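Side-chain contacts in LbaCas13a H328A (C2c2) (PDB 5WLH), which binds a precursor CRISPR RNA as its guide and, as a Cas13a nuclease, probably cleaves RNA, at adenines by preference: residues Trp328-Ala331 with Ala332-Val336; Ala382-Ala385 with Val386-Asn390; Leu855-Lys859 with Glu860-Phe864. One frame throughout, in Å; residues are numbered along the deposited sequence.

Interaction 1. Residues Trp328-Ala331 with Ala332-Val336. With nucleotides of chain B.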
loop_
_atom_site.group_PDB
_atom_site.type_symbol
_atom_site.label_atom_id
_atom_site.label_comp_id
_atom_site.label_asym_id
_atom_site.label_seq_id
_atom_site.Cartn_x
_atom_site.Cartn_y
_atom_site.Cartn_z
ATOM N N TRP A 328 -10.203 29.640 13.203
ATOM C CA TRP A 328 -9.395 28.679 13.940
ATOM C C TRP A 328 -9.518 28.898 15.439
ATOM O O TRP A 328 -9.476 27.935 16.210
ATOM C CB TRP A 328 -7.935 28.756 13.477
ATOM C CG TRP A 328 -7.806 28.958 11.974
ATOM C CD1 TRP A 328 -7.423 30.098 11.331
ATOM C CD2 TRP A 328 -8.081 27.990 10.947
ATOM N NE1 TRP A 328 -7.438 29.903 9.965
ATOM C CE2 TRP A 328 -7.836 28.616 9.707
ATOM C CE3 TRP A 328 -8.499 26.655 10.957
ATOM C CZ2 TRP A 328 -8.001 27.957 8.489
ATOM C CZ3 TRP A 328 -8.658 26.001 9.754
ATOM C CH2 TRP A 328 -8.411 26.654 8.532
ATOM N N GLU A 329 -9.693 30.152 15.868
ATOM C CA GLU A 329 -9.988 30.415 17.272
ATOM C C GLU A 329 -11.332 29.817 17.669
ATOM O O GLU A 329 -11.473 29.249 18.760
ATOM C CB GLU A 329 -9.978 31.924 17.527
ATOM C CG GLU A 329 -9.789 32.324 18.972
ATOM C CD GLU A 329 -9.389 33.786 19.113
ATOM O OE1 GLU A 329 -10.255 34.606 19.487
ATOM O OE2 GLU A 329 -8.212 34.114 18.835
ATOM N N ASP A 330 -12.338 29.944 16.801
ATOM C CA ASP A 330 -13.617 29.319 17.105
ATOM C C ASP A 330 -13.474 27.811 17.162
ATOM O O ASP A 330 -14.030 27.161 18.055
ATOM C CB ASP A 330 -14.671 29.691 16.070
ATOM C CG ASP A 330 -16.021 29.117 16.422
ATOM O OD1 ASP A 330 -16.610 29.585 17.419
ATOM O OD2 ASP A 330 -16.471 28.168 15.751
ATOM N N ALA A 331 -12.732 27.241 16.204
ATOM C CA ALA A 331 -12.488 25.802 16.198
ATOM C C ALA A 331 -11.847 25.362 17.502
ATOM O O ALA A 331 -12.284 24.388 18.128
ATOM C CB ALA A 331 -11.604 25.435 15.005
ATOM N N ALA A 332 -10.808 26.088 17.935
ATOM C CA ALA A 332 -10.158 25.785 19.204
ATOM C C ALA A 332 -11.140 25.878 20.361
ATOM O O ALA A 332 -11.059 25.100 21.318
ATOM C CB ALA A 332 -8.980 26.731 19.426
ATOM N N ALA A 333 -12.094 26.809 20.275
ATOM C CA ALA A 333 -13.047 27.008 21.362
ATOM C C ALA A 333 -14.010 25.835 21.490
ATOM O O ALA A 333 -14.296 25.382 22.604
ATOM C CB ALA A 333 -13.817 28.312 21.149
ATOM N N ARG A 334 -14.527 25.324 20.367
ATOM C CA ARG A 334 -15.475 24.218 20.458
ATOM C C ARG A 334 -14.805 22.940 20.944
ATOM O O ARG A 334 -15.468 22.094 21.553
ATOM C CB ARG A 334 -16.157 23.966 19.114
ATOM C CG ARG A 334 -16.584 25.216 18.372
ATOM C CD ARG A 334 -17.775 25.899 19.025
ATOM N NE ARG A 334 -18.052 27.182 18.384
ATOM C CZ ARG A 334 -19.166 27.884 18.564
ATOM N NH1 ARG A 334 -20.117 27.428 19.375
ATOM N NH2 ARG A 334 -19.327 29.041 17.932
ATOM N N ARG A 335 -13.500 22.790 20.700
ATOM C CA ARG A 335 -12.784 21.599 21.148
ATOM C C ARG A 335 -12.864 21.447 22.662
ATOM O O ARG A 335 -13.141 20.355 23.173
ATOM C CB ARG A 335 -11.322 21.655 20.691
ATOM C CG ARG A 335 -10.498 20.422 21.079
ATOM C CD ARG A 335 -8.986 20.669 20.982
ATOM N NE ARG A 335 -8.228 19.778 21.864
ATOM C CZ ARG A 335 -7.391 20.186 22.819
ATOM N NH1 ARG A 335 -6.759 19.297 23.577
ATOM N NH2 ARG A 335 -7.181 21.482 23.020
ATOM N N VAL A 336 -12.632 22.537 23.402
ATOM C CA VAL A 336 -12.705 22.481 24.861
ATOM C C VAL A 336 -14.124 22.645 25.379
ATOM O O VAL A 336 -14.321 22.731 26.599
ATOM C CB VAL A 336 -11.797 23.544 25.516
ATOM C CG1 VAL A 336 -10.347 23.083 25.519
ATOM C CG2 VAL A 336 -11.939 24.888 24.815
ATOM P P G B 2 -4.846 28.200 16.463
ATOM O OP1 G B 2 -4.930 28.112 17.950
ATOM O OP2 G B 2 -3.573 28.622 15.822
ATOM O "O5'" G B 2 -5.285 26.798 15.834
ATOM C "C5'" G B 2 -6.589 26.271 16.067
ATOM C "C4'" G B 2 -6.906 25.069 15.204
ATOM O "O4'" G B 2 -6.948 25.447 13.799
ATOM C "C3'" G B 2 -5.928 23.900 15.292
ATOM O "O3'" G B 2 -6.660 22.700 15.089
ATOM C "C2'" G B 2 -5.039 24.124 14.079
ATOM O "O2'" G B 2 -4.350 22.978 13.623
ATOM C "C1'" G B 2 -6.060 24.619 13.065
ATOM N N9 G B 2 -5.467 25.402 11.988
ATOM C C8 G B 2 -4.737 26.552 12.174
ATOM N N7 G B 2 -4.311 27.052 11.053
ATOM C C5 G B 2 -4.775 26.170 10.084
ATOM C C6 G B 2 -4.608 26.228 8.670
ATOM O O6 G B 2 -3.993 27.074 8.022
ATOM N N1 G B 2 -5.239 25.178 8.020
ATOM C C2 G B 2 -5.933 24.176 8.649
ATOM N N2 G B 2 -6.468 23.251 7.820
ATOM N N3 G B 2 -6.098 24.108 9.981
ATOM C C4 G B 2 -5.501 25.143 10.632
ATOM P P A B 3 -7.267 21.937 16.357
ATOM O OP1 A B 3 -8.206 20.888 15.876
ATOM O OP2 A B 3 -7.708 22.945 17.354
ATOM O "O5'" A B 3 -5.967 21.287 16.988
ATOM C "C5'" A B 3 -6.016 20.006 17.538
ATOM C "C4'" A B 3 -4.831 19.203 17.095
ATOM O "O4'" A B 3 -3.795 19.324 18.104
ATOM C "C3'" A B 3 -5.127 17.716 17.005
ATOM O "O3'" A B 3 -5.598 17.351 15.720
ATOM C "C2'" A B 3 -3.818 17.073 17.409
ATOM O "O2'" A B 3 -2.894 17.132 16.333
ATOM C "C1'" A B 3 -3.342 18.054 18.480
ATOM N N9 A B 3 -3.923 17.780 19.806
ATOM C C8 A B 3 -4.741 18.624 20.540
ATOM N N7 A B 3 -5.092 18.134 21.707
ATOM C C5 A B 3 -4.467 16.889 21.738
ATOM C C6 A B 3 -4.423 15.875 22.711
ATOM N N6 A B 3 -5.081 15.962 23.870
ATOM N N1 A B 3 -3.696 14.761 22.452
ATOM C C2 A B 3 -3.048 14.688 21.281
ATOM N N3 A B 3 -3.013 15.582 20.292
ATOM C C4 A B 3 -3.743 16.665 20.584
#
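D330 and R334 form an i to i+4 salt bridge on the short helix 327-335, which holds its side chains against the protein on one flank and presents W328 and R335 to the guide RNA of chain B on another. The aspartate leaves the helix with CG anti to its N (chi1 -177°), and the arginine chain, bent at chi2, swings back one turn to meet it. R334 grips side-on: NH2 reaches OD1 of D330 at 2.8 Å on the syn lone pair, and NE reaches the same OD1 at 3.0 Å. A weak third bond runs from NE of R334 to OD2 of D330. The carboxylate and guanidinium planes stand 70° apart, so this is not the flat paired arrangement. Both charges have stronger partners outside: D330 OD2 pairs with R303 and R334 NH1 with D315, and R334 also makes a cation-pi contact with Y311. A short acid suits this interior network, where opposite charges probably offset one another. A331, most likely the engineered histidine-to-alanine site, offers its backbone carbonyl to the N of R335. Toward the RNA, one face of the W328 indole is covered by the base of G2 of chain B, C5 of G2 lying over its centre, with CZ3 of W328 3.2 Å from N3 of G2. The extended R335 carries its guanidinium to A3 of chain B and turns one face toward N7 and C8 of A3, NH1 of R335 lying 2.8 Å from N7.

Interaction 2. Residues Ala382-Ala385 with Val386-Asn390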
loop_
_atom_site.group_PDB
_atom_site.type_symbol
_atom_site.label_atom_id
_atom_site.label_comp_id
_atom_site.label_asym_id
_atom_site.label_seq_id
_atom_site.Cartn_x
_atom_site.Cartn_y
_atom_site.Cartn_z
ATOM N N ALA A 382 -30.752 23.091 10.564
ATOM C CA ALA A 382 -29.812 23.888 9.776
ATOM C C ALA A 382 -30.413 24.285 8.434
ATOM O O ALA A 382 -30.261 25.433 7.993
ATOM C CB ALA A 382 -28.503 23.117 9.579
ATOM N N VAL A 383 -31.086 23.349 7.767
ATOM C CA VAL A 383 -31.736 23.655 6.499
ATOM C C VAL A 383 -32.728 24.798 6.685
ATOM O O VAL A 383 -32.764 25.746 5.892
ATOM C CB VAL A 383 -32.404 22.388 5.928
ATOM C CG1 VAL A 383 -33.404 22.741 4.854
ATOM C CG2 VAL A 383 -31.350 21.413 5.352
ATOM N N LYS A 384 -33.508 24.754 7.768
ATOM C CA LYS A 384 -34.459 25.831 8.037
ATOM C C LYS A 384 -33.747 27.163 8.264
ATOM O O LYS A 384 -34.163 28.198 7.727
ATOM C CB LYS A 384 -35.323 25.463 9.245
ATOM C CG LYS A 384 -36.096 26.632 9.844
ATOM C CD LYS A 384 -36.944 26.183 11.033
ATOM C CE LYS A 384 -37.776 27.330 11.593
ATOM N NZ LYS A 384 -38.941 27.626 10.711
ATOM N N ALA A 385 -32.664 27.158 9.044
ATOM C CA ALA A 385 -31.979 28.405 9.357
ATOM C C ALA A 385 -31.282 29.007 8.137
ATOM O O ALA A 385 -31.263 30.235 7.986
ATOM C CB ALA A 385 -30.982 28.184 10.488
ATOM N N VAL A 386 -30.670 28.188 7.271
ATOM C CA VAL A 386 -30.026 28.793 6.104
ATOM C C VAL A 386 -31.058 29.346 5.140
ATOM O O VAL A 386 -30.743 30.243 4.341
ATOM C CB VAL A 386 -29.099 27.826 5.339
ATOM C CG1 VAL A 386 -27.958 27.366 6.220
ATOM C CG2 VAL A 386 -29.871 26.664 4.762
ATOM N N GLU A 387 -32.281 28.817 5.185
ATOM C CA GLU A 387 -33.388 29.357 4.403
ATOM C C GLU A 387 -33.917 30.651 5.015
ATOM O O GLU A 387 -34.252 31.594 4.287
ATOM C CB GLU A 387 -34.514 28.321 4.301
ATOM C CG GLU A 387 -34.219 27.121 3.391
ATOM C CD GLU A 387 -35.188 25.942 3.574
ATOM O OE1 GLU A 387 -35.931 25.899 4.584
ATOM O OE2 GLU A 387 -35.202 25.048 2.695
ATOM N N GLU A 388 -33.980 30.725 6.343
ATOM C CA GLU A 388 -34.691 31.796 7.029
ATOM C C GLU A 388 -33.800 32.854 7.645
ATOM O O GLU A 388 -34.247 33.988 7.814
ATOM C CB GLU A 388 -35.584 31.215 8.135
ATOM C CG GLU A 388 -36.614 30.244 7.623
ATOM C CD GLU A 388 -37.432 29.614 8.739
ATOM O OE1 GLU A 388 -37.357 30.090 9.893
ATOM O OE2 GLU A 388 -38.140 28.627 8.457
ATOM N N ASP A 389 -32.564 32.528 7.996
ATOM C CA ASP A 389 -31.743 33.420 8.808
ATOM C C ASP A 389 -30.319 33.476 8.263
ATOM O O ASP A 389 -29.344 33.362 9.005
ATOM C CB ASP A 389 -31.749 32.981 10.276
ATOM C CG ASP A 389 -31.811 34.155 11.243
ATOM O OD1 ASP A 389 -31.864 35.318 10.782
ATOM O OD2 ASP A 389 -31.789 33.909 12.473
ATOM N N ASN A 390 -30.196 33.656 6.946
ATOM C CA ASN A 390 -28.902 33.799 6.292
ATOM C C ASN A 390 -28.439 35.246 6.414
ATOM O O ASN A 390 -27.700 35.591 7.341
ATOM C CB ASN A 390 -28.993 33.364 4.825
ATOM C CG ASN A 390 -27.638 33.332 4.144
ATOM O OD1 ASN A 390 -26.651 33.784 4.710
ATOM N ND2 ASN A 390 -27.589 32.809 2.919
#
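The last turn of the long helix 357-388 carries this contact, in which K384 and E388 join as an i to i+4 salt bridge on the outer face while V386 fills the inner one. NZ of K384 donates to OE2 of E388 at 2.6 Å, meeting the syn lone pair on the side of the other oxygen, and OE1 of E388 stands 3.0 Å from the same NZ. The two chains cross obliquely. The lysine runs straight from CB to CE and turns only at its last bond (chi4 76°), which folds the ammonium group over the carboxylate; its CG also lies close to OE2, so the aliphatic stem lines the acid. Long flexible charged residues suit this exposed face. One residue earlier, V383 and E387 lie side by side and point the same way, with CG1 of V383 3.6 Å from OE2 of E387.

On the backbone, V386 N bonds to A382 O, and the series ends where D389 N meets A385 O at 2.6 Å. D389 then leaves helical geometry. The branched side chain of V386 also lies along its own helix: CG2 is 3.2 Å from V383 O, and CG1 is 3.5 Å from A382 O. An alanine here would remove both methyls and would probably leave a gap against L305, L308 and I405, weakening the hold of this helix end on its neighbours. Beyond the turn, the amide of buried N390 bonds to the backbone of Y394 and F395. The turn thus sits wedged between two helices: A382, A385 and V386 touch helix 292-311, whereas V383, V386 and N390 lean on helix 398-417.

Interaction 3. Residues Leu855-Lys859 with Glu860-Phe864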
loop_
_atom_site.group_PDB
_atom_site.type_symbol
_atom_site.label_atom_id
_atom_site.label_comp_id
_atom_site.label_asym_id
_atom_site.label_seq_id
_atom_site.Cartn_x
_atom_site.Cartn_y
_atom_site.Cartn_z
ATOM N N LEU A 855 6.905 -31.325 -10.729
ATOM C CA LEU A 855 7.470 -32.651 -10.507
ATOM C C LEU A 855 7.538 -33.434 -11.808
ATOM O O LEU A 855 8.543 -34.098 -12.085
ATOM C CB LEU A 855 6.657 -33.402 -9.453
ATOM C CG LEU A 855 6.684 -32.756 -8.061
ATOM C CD1 LEU A 855 5.625 -33.347 -7.143
ATOM C CD2 LEU A 855 8.063 -32.845 -7.424
ATOM N N GLU A 856 6.492 -33.341 -12.634
ATOM C CA GLU A 856 6.506 -34.039 -13.917
ATOM C C GLU A 856 7.551 -33.447 -14.856
ATOM O O GLU A 856 8.220 -34.184 -15.594
ATOM C CB GLU A 856 5.111 -34.004 -14.548
ATOM C CG GLU A 856 5.056 -34.523 -15.974
ATOM C CD GLU A 856 3.639 -34.650 -16.504
ATOM O OE1 GLU A 856 3.155 -35.797 -16.624
ATOM O OE2 GLU A 856 3.012 -33.608 -16.800
ATOM N N PHE A 857 7.708 -32.116 -14.837
ATOM C CA PHE A 857 8.743 -31.453 -15.625
ATOM C C PHE A 857 10.131 -31.966 -15.263
ATOM O O PHE A 857 10.977 -32.182 -16.143
ATOM C CB PHE A 857 8.655 -29.936 -15.394
ATOM C CG PHE A 857 9.708 -29.135 -16.111
ATOM C CD1 PHE A 857 9.630 -28.931 -17.482
ATOM C CD2 PHE A 857 10.753 -28.555 -15.412
ATOM C CE1 PHE A 857 10.574 -28.179 -18.137
ATOM C CE2 PHE A 857 11.709 -27.798 -16.070
ATOM C CZ PHE A 857 11.617 -27.616 -17.441
ATOM N N ILE A 858 10.393 -32.123 -13.966
ATOM C CA ILE A 858 11.679 -32.645 -13.508
ATOM C C ILE A 858 11.888 -34.063 -14.037
ATOM O O ILE A 858 12.934 -34.386 -14.616
ATOM C CB ILE A 858 11.747 -32.597 -11.970
ATOM C CG1 ILE A 858 11.750 -31.144 -11.482
ATOM C CG2 ILE A 858 12.971 -33.332 -11.457
ATOM C CD1 ILE A 858 13.014 -30.395 -11.811
ATOM N N LYS A 859 10.883 -34.923 -13.855
ATOM C CA LYS A 859 10.978 -36.305 -14.321
ATOM C C LYS A 859 11.198 -36.378 -15.828
ATOM O O LYS A 859 11.935 -37.248 -16.310
ATOM C CB LYS A 859 9.712 -37.073 -13.924
ATOM C CG LYS A 859 9.723 -37.578 -12.483
ATOM C CD LYS A 859 8.364 -38.145 -12.053
ATOM C CE LYS A 859 7.398 -37.032 -11.647
ATOM N NZ LYS A 859 6.264 -37.488 -10.788
ATOM N N GLU A 860 10.594 -35.463 -16.586
ATOM C CA GLU A 860 10.710 -35.516 -18.035
ATOM C C GLU A 860 12.039 -34.955 -18.524
ATOM O O GLU A 860 12.623 -35.486 -19.473
ATOM C CB GLU A 860 9.550 -34.757 -18.678
ATOM C CG GLU A 860 8.240 -35.526 -18.691
ATOM C CD GLU A 860 8.283 -36.724 -19.620
ATOM O OE1 GLU A 860 9.016 -36.665 -20.636
ATOM O OE2 GLU A 860 7.586 -37.723 -19.332
ATOM N N ASN A 861 12.534 -33.886 -17.898
ATOM C CA ASN A 861 13.627 -33.115 -18.474
ATOM C C ASN A 861 14.925 -33.175 -17.691
ATOM O O ASN A 861 15.991 -32.944 -18.275
ATOM C CB ASN A 861 13.216 -31.643 -18.616
ATOM C CG ASN A 861 12.059 -31.458 -19.561
ATOM O OD1 ASN A 861 12.256 -31.258 -20.758
ATOM N ND2 ASN A 861 10.843 -31.523 -19.035
ATOM N N TYR A 862 14.866 -33.458 -16.395
ATOM C CA TYR A 862 16.036 -33.424 -15.527
ATOM C C TYR A 862 16.085 -34.685 -14.692
ATOM O O TYR A 862 16.280 -34.659 -13.474
ATOM C CB TYR A 862 16.018 -32.160 -14.677
ATOM C CG TYR A 862 16.187 -30.938 -15.556
ATOM C CD1 TYR A 862 17.362 -30.736 -16.265
ATOM C CD2 TYR A 862 15.153 -30.025 -15.726
ATOM C CE1 TYR A 862 17.518 -29.641 -17.101
ATOM C CE2 TYR A 862 15.297 -28.918 -16.556
ATOM C CZ TYR A 862 16.484 -28.732 -17.238
ATOM O OH TYR A 862 16.645 -27.646 -18.060
ATOM N N ALA A 863 15.928 -35.822 -15.379
ATOM C CA ALA A 863 15.824 -37.113 -14.705
ATOM C C ALA A 863 17.050 -37.409 -13.856
ATOM O O ALA A 863 16.948 -38.144 -12.866
ATOM C CB ALA A 863 15.607 -38.223 -15.741
ATOM N N PHE A 864 18.212 -36.846 -14.210
ATOM C CA PHE A 864 19.398 -37.102 -13.402
ATOM C C PHE A 864 19.204 -36.646 -11.967
ATOM O O PHE A 864 19.864 -37.172 -11.062
ATOM C CB PHE A 864 20.639 -36.449 -14.022
ATOM C CG PHE A 864 20.714 -34.948 -13.864
ATOM C CD1 PHE A 864 21.197 -34.375 -12.690
ATOM C CD2 PHE A 864 20.360 -34.115 -14.914
ATOM C CE1 PHE A 864 21.283 -32.990 -12.554
ATOM C CE2 PHE A 864 20.449 -32.735 -14.785
ATOM C CZ PHE A 864 20.910 -32.179 -13.602
#
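F857 carries its ring anti to the backbone N (chi1 178°), toward the end of the helix, while N861, one turn later, sets CG beside its own N (chi1 -63°) and brings its amide back above the CD1-CE1 side of the ring. ND2 of N861 donates to F857 O at 3.0 Å, in the carbonyl plane and on a lone pair, along a nearly straight bond of 165°. F857 O also takes the N of N861 at 2.9 Å; two donors of one residue share this carbonyl, and the ND2 bond is what fixes the turn of the amide.

This is the C-terminal end of helix 843-861, and the asparagine suits it because its short amide reaches back to a carbonyl of the preceding turn. Y862, the first residue to leave helical geometry, still sends its N to I858 O at 2.8 Å. The side chains of Y862 and F857 run side by side, pointing the same way, their rings turned obliquely; CE2 of F857 meets the edge of the tyrosine ring, 3.8 Å from CE2 of Y862. F857 and I858 pack on helix 709-732, and Y862 leans on helix 654-665, its OH hydrogen-bonded to OD2 of D663.

Overall arrangement
Interactions 2 and 3 sit on the last turns of longer helices, whereas interaction 1 takes up almost the whole of a short one; all three mix buried with exposed residues. Interactions 1 and 2 lie on the same side of the chain's centre, their centres about 23 Å apart, on successive helices, and both pack against helix 292-311. Interaction 3 lies on the opposite side, about 73 and 80 Å away between centres. Chemistry follows surroundings: the ion pair of interaction 1 is buried in a charge network, while other side chains of that helix meet the RNA; the pair of interaction 2 lies on the surface, and interaction 3 relies on an amide and two rings packed against other helices.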